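Local structure of bacteriocin immunity protein (Pseudomonas aeruginosa, 4UHP) at residues 19-24 / 39-44; 44-47 / 53-56; 56-61 / 69-74. The protein binds the DNase domain of pyocin AP41 in an ultra-high-affinity complex, probably protecting the producing cell from its own toxin. All coordinates share one frame; numbering follows the deposited sequence.

Contact 1: residues 19-24 / 39-44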
loop_
_atom_site.group_PDB
_atom_site.type_symbol
_atom_site.label_atom_id
_atom_site.label_comp_id
_atom_site.label_asym_id
_atom_site.label_seq_id
_atom_site.Cartn_x
_atom_site.Cartn_y
_atom_site.Cartn_z
ATOM N N ILE D 19 -8.100 13.622 -3.585
ATOM C CA ILE D 19 -6.718 13.336 -3.217
ATOM C C ILE D 19 -6.514 13.386 -1.701
ATOM O O ILE D 19 -5.760 12.589 -1.140
ATOM C CB ILE D 19 -5.745 14.315 -3.898
ATOM C CG1 ILE D 19 -5.948 14.291 -5.414
ATOM C CG2 ILE D 19 -4.309 13.958 -3.564
ATOM C CD1 ILE D 19 -5.811 12.906 -6.018
ATOM N N GLU D 20 -7.206 14.308 -1.040
ATOM C CA GLU D 20 -7.105 14.450 0.408
ATOM C C GLU D 20 -7.525 13.171 1.133
ATOM O O GLU D 20 -7.103 12.917 2.261
ATOM C CB GLU D 20 -7.955 15.630 0.886
ATOM C CG GLU D 20 -7.370 16.989 0.540
ATOM C CD GLU D 20 -8.322 18.133 0.831
ATOM O OE1 GLU D 20 -9.535 17.877 0.986
ATOM O OE2 GLU D 20 -7.856 19.290 0.895
ATOM N N GLU D 21 -8.348 12.365 0.472
ATOM C CA GLU D 21 -8.854 11.135 1.067
ATOM C C GLU D 21 -7.745 10.083 1.185
ATOM O O GLU D 21 -7.891 9.092 1.898
ATOM C CB GLU D 21 -10.033 10.602 0.245
ATOM C CG GLU D 21 -10.935 9.631 0.990
ATOM C CD GLU D 21 -12.362 9.621 0.461
ATOM O OE1 GLU D 21 -12.736 10.556 -0.280
ATOM O OE2 GLU D 21 -13.109 8.675 0.786
ATOM N N PHE D 22 -6.631 10.315 0.496
ATOM C CA PHE D 22 -5.469 9.437 0.601
ATOM C C PHE D 22 -4.585 9.805 1.794
ATOM O O PHE D 22 -3.504 9.244 1.970
ATOM C CB PHE D 22 -4.647 9.481 -0.689
ATOM C CG PHE D 22 -5.352 8.888 -1.873
ATOM C CD1 PHE D 22 -5.266 7.533 -2.140
ATOM C CD2 PHE D 22 -6.108 9.685 -2.714
ATOM C CE1 PHE D 22 -5.918 6.985 -3.226
ATOM C CE2 PHE D 22 -6.762 9.142 -3.801
ATOM C CZ PHE D 22 -6.668 7.789 -4.058
ATOM N N PHE D 23 -5.053 10.742 2.613
ATOM C CA PHE D 23 -4.287 11.206 3.765
ATOM C C PHE D 23 -5.136 11.236 5.032
ATOM O O PHE D 23 -4.605 11.266 6.139
ATOM C CB PHE D 23 -3.708 12.598 3.498
ATOM C CG PHE D 23 -2.693 12.630 2.390
ATOM C CD1 PHE D 23 -3.091 12.750 1.069
ATOM C CD2 PHE D 23 -1.339 12.548 2.671
ATOM C CE1 PHE D 23 -2.157 12.779 0.045
ATOM C CE2 PHE D 23 -0.400 12.581 1.655
ATOM C CZ PHE D 23 -0.811 12.694 0.339
ATOM N N LYS D 24 -6.453 11.242 4.859
ATOM C CA LYS D 24 -7.388 11.296 5.977
ATOM C C LYS D 24 -8.566 10.366 5.729
ATOM O O LYS D 24 -8.811 9.949 4.596
ATOM C CB LYS D 24 -7.894 12.726 6.200
ATOM C CG LYS D 24 -9.170 13.058 5.436
ATOM C CD LYS D 24 -9.630 14.480 5.716
ATOM C CE LYS D 24 -9.274 15.413 4.569
ATOM N NZ LYS D 24 -10.103 16.651 4.572
ATOM N N ASP D 39 -9.330 1.474 -3.059
ATOM C CA ASP D 39 -9.040 0.739 -4.288
ATOM C C ASP D 39 -9.692 1.435 -5.481
ATOM O O ASP D 39 -9.054 1.654 -6.511
ATOM C CB ASP D 39 -9.533 -0.709 -4.192
ATOM C CG ASP D 39 -8.628 -1.585 -3.338
ATOM O OD1 ASP D 39 -7.760 -1.039 -2.628
ATOM O OD2 ASP D 39 -8.790 -2.823 -3.370
ATOM N N LYS D 40 -10.964 1.790 -5.323
ATOM C CA LYS D 40 -11.717 2.458 -6.378
ATOM C C LYS D 40 -11.137 3.831 -6.712
ATOM O O LYS D 40 -11.074 4.217 -7.879
ATOM C CB LYS D 40 -13.186 2.604 -5.976
ATOM C CG LYS D 40 -14.043 3.293 -7.027
ATOM C CD LYS D 40 -15.416 3.662 -6.489
ATOM C CE LYS D 40 -16.213 4.441 -7.522
ATOM N NZ LYS D 40 -17.537 4.872 -6.996
ATOM N N LEU D 41 -10.719 4.563 -5.684
ATOM C CA LEU D 41 -10.191 5.912 -5.875
ATOM C C LEU D 41 -8.841 5.891 -6.585
ATOM O O LEU D 41 -8.570 6.733 -7.443
ATOM C CB LEU D 41 -10.069 6.636 -4.533
ATOM C CG LEU D 41 -11.378 6.954 -3.805
ATOM C CD1 LEU D 41 -11.103 7.754 -2.543
ATOM C CD2 LEU D 41 -12.338 7.697 -4.720
ATOM N N VAL D 42 -7.998 4.929 -6.222
ATOM C CA VAL D 42 -6.694 4.762 -6.858
ATOM C C VAL D 42 -6.827 4.492 -8.351
ATOM O O VAL D 42 -6.190 5.149 -9.172
ATOM C CB VAL D 42 -5.892 3.604 -6.229
ATOM C CG1 VAL D 42 -4.720 3.219 -7.126
ATOM C CG2 VAL D 42 -5.408 3.978 -4.841
ATOM N N LYS D 43 -7.655 3.514 -8.700
ATOM C CA LYS D 43 -7.787 3.114 -10.091
ATOM C C LYS D 43 -8.501 4.198 -10.886
ATOM O O LYS D 43 -8.255 4.362 -12.078
ATOM C CB LYS D 43 -8.516 1.773 -10.201
ATOM C CG LYS D 43 -7.792 0.636 -9.480
ATOM C CD LYS D 43 -6.278 0.745 -9.675
ATOM C CE LYS D 43 -5.553 -0.553 -9.360
ATOM N NZ LYS D 43 -4.466 -0.818 -10.343
ATOM N N HIS D 44 -9.366 4.952 -10.216
ATOM C CA HIS D 44 -10.006 6.105 -10.839
ATOM C C HIS D 44 -8.986 7.209 -11.101
ATOM O O HIS D 44 -8.997 7.836 -12.160
ATOM C CB HIS D 44 -11.138 6.638 -9.962
ATOM C CG HIS D 44 -11.749 7.904 -10.474
ATOM N ND1 HIS D 44 -12.559 7.942 -11.588
ATOM C CD2 HIS D 44 -11.662 9.179 -10.027
ATOM C CE1 HIS D 44 -12.949 9.187 -11.802
ATOM N NE2 HIS D 44 -12.418 9.957 -10.871
#

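Contact 2: residues 44-47 / 53-56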
loop_
_atom_site.group_PDB
_atom_site.type_symbol
_atom_site.label_atom_id
_atom_site.label_comp_id
_atom_site.label_asym_id
_atom_site.label_seq_id
_atom_site.Cartn_x
_atom_site.Cartn_y
_atom_site.Cartn_z
ATOM N N HIS D 44 -9.366 4.952 -10.216
ATOM C CA HIS D 44 -10.006 6.105 -10.839
ATOM C C HIS D 44 -8.986 7.209 -11.101
ATOM O O HIS D 44 -8.997 7.836 -12.160
ATOM C CB HIS D 44 -11.138 6.638 -9.962
ATOM C CG HIS D 44 -11.749 7.904 -10.474
ATOM N ND1 HIS D 44 -12.559 7.942 -11.588
ATOM C CD2 HIS D 44 -11.662 9.179 -10.027
ATOM C CE1 HIS D 44 -12.949 9.187 -11.802
ATOM N NE2 HIS D 44 -12.418 9.957 -10.871
ATOM N N PHE D 45 -8.115 7.441 -10.123
ATOM C CA PHE D 45 -7.027 8.405 -10.253
ATOM C C PHE D 45 -6.179 8.097 -11.482
ATOM O O PHE D 45 -5.938 8.966 -12.320
ATOM C CB PHE D 45 -6.154 8.401 -8.991
ATOM C CG PHE D 45 -4.954 9.307 -9.075
ATOM C CD1 PHE D 45 -5.041 10.630 -8.670
ATOM C CD2 PHE D 45 -3.740 8.835 -9.551
ATOM C CE1 PHE D 45 -3.942 11.467 -8.743
ATOM C CE2 PHE D 45 -2.638 9.668 -9.632
ATOM C CZ PHE D 45 -2.740 10.986 -9.225
ATOM N N GLU D 46 -5.731 6.850 -11.582
ATOM C CA GLU D 46 -4.904 6.414 -12.703
ATOM C C GLU D 46 -5.635 6.547 -14.035
ATOM O O GLU D 46 -5.033 6.867 -15.063
ATOM C CB GLU D 46 -4.456 4.967 -12.494
ATOM C CG GLU D 46 -3.713 4.753 -11.192
ATOM C CD GLU D 46 -3.369 3.302 -10.934
ATOM O OE1 GLU D 46 -3.983 2.410 -11.561
ATOM O OE2 GLU D 46 -2.479 3.058 -10.095
ATOM N N GLU D 47 -6.940 6.304 -14.008
ATOM C CA GLU D 47 -7.750 6.340 -15.217
ATOM C C GLU D 47 -7.882 7.750 -15.786
ATOM O O GLU D 47 -7.645 7.968 -16.974
ATOM C CB GLU D 47 -9.139 5.764 -14.937
ATOM C CG GLU D 47 -10.106 5.874 -16.104
ATOM C CD GLU D 47 -11.485 5.345 -15.763
ATOM O OE1 GLU D 47 -11.616 4.652 -14.732
ATOM O OE2 GLU D 47 -12.436 5.624 -16.523
ATOM N N ARG D 53 3.205 7.251 -14.010
ATOM C CA ARG D 53 3.579 6.678 -12.720
ATOM C C ARG D 53 2.362 6.159 -11.951
ATOM O O ARG D 53 2.505 5.615 -10.859
ATOM C CB ARG D 53 4.335 7.709 -11.872
ATOM C CG ARG D 53 5.623 8.218 -12.511
ATOM C CD ARG D 53 6.490 8.978 -11.513
ATOM N NE ARG D 53 6.970 8.111 -10.439
ATOM C CZ ARG D 53 6.639 8.244 -9.158
ATOM N NH1 ARG D 53 5.836 9.229 -8.777
ATOM N NH2 ARG D 53 7.120 7.401 -8.254
ATOM N N LYS D 54 1.175 6.334 -12.530
ATOM C CA LYS D 54 -0.076 5.845 -11.943
ATOM C C LYS D 54 -0.240 6.277 -10.481
ATOM O O LYS D 54 -0.118 7.459 -10.161
ATOM C CB LYS D 54 -0.156 4.317 -12.053
ATOM C CG LYS D 54 -0.153 3.791 -13.485
ATOM C CD LYS D 54 -0.380 2.284 -13.521
ATOM C CE LYS D 54 0.692 1.543 -12.728
ATOM N NZ LYS D 54 0.441 0.074 -12.648
ATOM N N SER D 55 -0.501 5.315 -9.599
ATOM C CA SER D 55 -0.676 5.602 -8.175
ATOM C C SER D 55 0.628 6.063 -7.525
ATOM O O SER D 55 0.628 6.575 -6.407
ATOM C CB SER D 55 -1.211 4.372 -7.439
ATOM O OG SER D 55 -0.224 3.360 -7.380
ATOM N N GLY D 56 1.737 5.872 -8.235
ATOM C CA GLY D 56 3.035 6.318 -7.769
ATOM C C GLY D 56 3.075 7.800 -7.454
ATOM O O GLY D 56 3.825 8.226 -6.581
#

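Contact 3: residues 56-61 / 69-74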
loop_
_atom_site.group_PDB
_atom_site.type_symbol
_atom_site.label_atom_id
_atom_site.label_comp_id
_atom_site.label_asym_id
_atom_site.label_seq_id
_atom_site.Cartn_x
_atom_site.Cartn_y
_atom_site.Cartn_z
ATOM N N GLY D 56 1.737 5.872 -8.235
ATOM C CA GLY D 56 3.035 6.318 -7.769
ATOM C C GLY D 56 3.075 7.800 -7.454
ATOM O O GLY D 56 3.825 8.226 -6.581
ATOM N N VAL D 57 2.271 8.591 -8.161
ATOM C CA VAL D 57 2.182 10.021 -7.887
ATOM C C VAL D 57 1.733 10.254 -6.445
ATOM O O VAL D 57 2.227 11.150 -5.761
ATOM C CB VAL D 57 1.206 10.730 -8.844
ATOM C CG1 VAL D 57 1.140 12.218 -8.533
ATOM C CG2 VAL D 57 1.620 10.501 -10.295
ATOM N N ILE D 58 0.803 9.425 -5.989
ATOM C CA ILE D 58 0.263 9.535 -4.640
ATOM C C ILE D 58 1.162 8.882 -3.596
ATOM O O ILE D 58 1.542 9.517 -2.608
ATOM C CB ILE D 58 -1.135 8.892 -4.545
ATOM C CG1 ILE D 58 -2.107 9.578 -5.505
ATOM C CG2 ILE D 58 -1.652 8.943 -3.116
ATOM C CD1 ILE D 58 -3.478 8.929 -5.544
ATOM N N PHE D 59 1.498 7.615 -3.822
ATOM C CA PHE D 59 2.155 6.805 -2.800
ATOM C C PHE D 59 3.682 6.849 -2.860
ATOM O O PHE D 59 4.351 6.481 -1.896
ATOM C CB PHE D 59 1.681 5.351 -2.901
ATOM C CG PHE D 59 0.200 5.182 -2.697
ATOM C CD1 PHE D 59 -0.359 5.315 -1.437
ATOM C CD2 PHE D 59 -0.630 4.882 -3.763
ATOM C CE1 PHE D 59 -1.722 5.157 -1.244
ATOM C CE2 PHE D 59 -1.991 4.719 -3.577
ATOM C CZ PHE D 59 -2.538 4.858 -2.313
ATOM N N HIS D 60 4.235 7.274 -3.990
ATOM C CA HIS D 60 5.682 7.446 -4.098
ATOM C C HIS D 60 6.042 8.758 -4.791
ATOM O O HIS D 60 6.698 8.761 -5.834
ATOM C CB HIS D 60 6.294 6.256 -4.830
ATOM C CG HIS D 60 6.119 4.960 -4.100
ATOM N ND1 HIS D 60 7.030 4.502 -3.173
ATOM C CD2 HIS D 60 5.122 4.046 -4.132
ATOM C CE1 HIS D 60 6.610 3.351 -2.677
ATOM N NE2 HIS D 60 5.454 3.052 -3.242
ATOM N N PRO D 61 5.623 9.882 -4.191
ATOM C CA PRO D 61 5.743 11.198 -4.821
ATOM C C PRO D 61 7.176 11.713 -4.861
ATOM O O PRO D 61 8.003 11.329 -4.032
ATOM C CB PRO D 61 4.878 12.083 -3.925
ATOM C CG PRO D 61 5.014 11.457 -2.577
ATOM C CD PRO D 61 5.098 9.978 -2.815
ATOM N N GLU D 69 -1.785 18.898 -2.310
ATOM C CA GLU D 69 -1.525 20.009 -3.223
ATOM C C GLU D 69 -0.431 19.665 -4.232
ATOM O O GLU D 69 -0.531 20.012 -5.410
ATOM C CB GLU D 69 -1.134 21.263 -2.436
ATOM C CG GLU D 69 -2.231 21.817 -1.536
ATOM C CD GLU D 69 -3.242 22.662 -2.290
ATOM O OE1 GLU D 69 -3.141 22.754 -3.532
ATOM O OE2 GLU D 69 -4.135 23.244 -1.638
ATOM N N GLY D 70 0.611 18.982 -3.765
ATOM C CA GLY D 70 1.710 18.574 -4.624
ATOM C C GLY D 70 1.291 17.539 -5.652
ATOM O O GLY D 70 1.715 17.594 -6.807
ATOM N N ILE D 71 0.462 16.590 -5.225
ATOM C CA ILE D 71 -0.073 15.564 -6.116
ATOM C C ILE D 71 -0.893 16.193 -7.243
ATOM O O ILE D 71 -0.722 15.855 -8.416
ATOM C CB ILE D 71 -0.947 14.559 -5.348
ATOM C CG1 ILE D 71 -0.103 13.819 -4.307
ATOM C CG2 ILE D 71 -1.598 13.579 -6.309
ATOM C CD1 ILE D 71 -0.894 12.904 -3.406
ATOM N N VAL D 72 -1.783 17.108 -6.878
ATOM C CA VAL D 72 -2.593 17.817 -7.860
ATOM C C VAL D 72 -1.706 18.604 -8.822
ATOM O O VAL D 72 -1.929 18.596 -10.033
ATOM C CB VAL D 72 -3.599 18.769 -7.181
ATOM C CG1 VAL D 72 -4.271 19.668 -8.210
ATOM C CG2 VAL D 72 -4.638 17.974 -6.406
ATOM N N LYS D 73 -0.687 19.264 -8.278
ATOM C CA LYS D 73 0.223 20.066 -9.091
ATOM C C LYS D 73 1.040 19.199 -10.054
ATOM O O LYS D 73 1.286 19.593 -11.194
ATOM C CB LYS D 73 1.147 20.891 -8.194
ATOM C CG LYS D 73 2.092 21.804 -8.953
ATOM C CD LYS D 73 2.908 22.647 -7.996
ATOM C CE LYS D 73 4.019 23.408 -8.702
ATOM N NZ LYS D 73 3.494 24.378 -9.702
ATOM N N GLU D 74 1.448 18.017 -9.602
ATOM C CA GLU D 74 2.155 17.086 -10.475
ATOM C C GLU D 74 1.257 16.634 -11.622
ATOM O O GLU D 74 1.698 16.559 -12.770
ATOM C CB GLU D 74 2.660 15.871 -9.693
ATOM C CG GLU D 74 3.158 14.725 -10.572
ATOM C CD GLU D 74 4.276 15.137 -11.519
ATOM O OE1 GLU D 74 5.060 16.045 -11.165
ATOM O OE2 GLU D 74 4.371 14.545 -12.618
#

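Contact 1: residues 19-24 / 39-44
Phe22 meets helix 31-49 with the edge of its ring. Val42 CG2 lies near the ring plane, 3.5 Å from CE1, and the backbone between Leu41 C and Val42 N runs along the same rim, in plane with it. Ile19 CA also sits at the edge, from the ring's own segment. Leu41 comes in obliquely, its CB 3.6 Å from Phe22 CZ. With CG anti to the carbonyl carbon (chi1 -67°), Phe22 sends its far edge across to the helix although its CB does not head there. Beyond the two segments the ring also packs on Met38, Ile58 and an aromatic side chain of the bound partner protein. The fold is the small all-helical one of colicin-type immunity proteins, and here the turn leaving helix 12-19 is laid against the middle of helix 31-49. Beside the ring, Leu41 CD1 lies against the extended chain of Glu21, closest to CD at 3.8 Å, the two side chains crossing at about a right angle. The carboxylate of Glu21 is engaged elsewhere: its OE2 forms a salt bridge with Arg37, one turn earlier on the same helix as Leu41.

Contact 2: residues 44-47 / 53-56
Glu46, in the last turns of helix 31-49, reaches Lys54 and Ser55 in the turn at 53-56. Its CG is anti to the carbonyl carbon (chi1 -57°) and the chain is extended beyond it, which delivers the carboxylate to the backbone of the turn. There OE2 accepts a weak, bent hydrogen bond from Ser55 N, 3.0 Å long with an angle of 128° at the hydrogen. The same oxygen lies 3.2 Å from Ser55 CB and 3.3 Å from Lys54 CB, so the carboxylate rests on the start of both side chains. Lys54 then leads away: its chain bends at chi3, and NZ ends 4.9 Å from Glu46 OE2, too far for a salt bridge. That ammonium group is instead hydrogen-bonded to a polar side chain of the partner protein. Ser55 OG, set between its own backbone N and carbonyl carbon (chi1 69°), pairs with an acidic side chain of the same partner. Phe45, on the buried side of the helix, presents a ring edge to the turn, with CE2 3.4 Å from Lys54 O and the oxygen near the ring plane. Its ring also packs on Val75 of helix 68-81. The bend itself is a type II' beta turn from Arg53 to Gly56, closed by Gly56 N to Arg53 O at 2.7 Å. Because Glu46 OE2 also lies close to an acidic side chain of the partner, the amide of Ser55 and the nearby Lys54 probably offset part of that like-charge crowding at the interface.

Contact 3: residues 56-61 / 69-74
Ile71 of helix 68-81 packs on two successive residues of the short helix 56-59. Its CG2 branch touches Val57 CG1 at 3.8 Å, and its longer branch carries CD1 to the backbone of Ile58, 3.8 Å from CA and 4.0 Å from Ile58 CG2. The side chains meet at a slant. CG1 of Ile71 is anti to the carbonyl carbon (chi1 -63°) and the chain continues extended, which brings CD1 over to the short helix although CB is not aimed at it. Val57 CG1 has a second neighbour, the methylene CG of Glu74, also at 3.8 Å. Glu74 thus contributes its aliphatic part to the contact, while the bend at chi2 (57°) turns the carboxylate aside, where OE2 is hydrogen-bonded to His51.

Farther out, Phe45 from helix 31-49 packs on Val57, Ile58 and Ile71 alike, while Ile19 and Phe23 reach Ile71 from the end of helix 12-19 and the loop after it. On the side of the short helix away from Ile71, Phe59 has Ile58 CG2 over the centre of one ring face, 4.0 Å above the plane. This ring is stacked with one aromatic side chain of the partner protein and meets another edge-to-face. Val57 and Ile58 therefore pack on helix 68-81 by burial of hydrocarbon, and Ile58 also touches a polar side chain of the partner protein, while Phe59 is turned to the toxin, the backbone oxygen of Phe59 accepting a hydrogen bond from a polar side chain of the toxin.

How the contacts relate
The three contacts follow the chain in order, with centres 10 to 11 Å apart, and each lies about 7 Å from the centre of the chain. Contacts 1 and 2 share helix 31-49 and meet at His44; contacts 2 and 3 share Gly56, where the turn runs into helix 56-59. Contact 3 then adds helix 68-81. One apolar core unites them: Ile19 CD1 lies 3.6 Å from Phe45 CD1, joining contacts 1 and 2, and Val42 CG2 3.7 Å from Phe59 CE2, joining contacts 1 and 3. Arg53 NH2 probably hydrogen-bonds to His60 O, tying the turn to the exit of the short helix. All three contacts include residues that touch the partner protein, so this core directly underlies the toxin-binding surface.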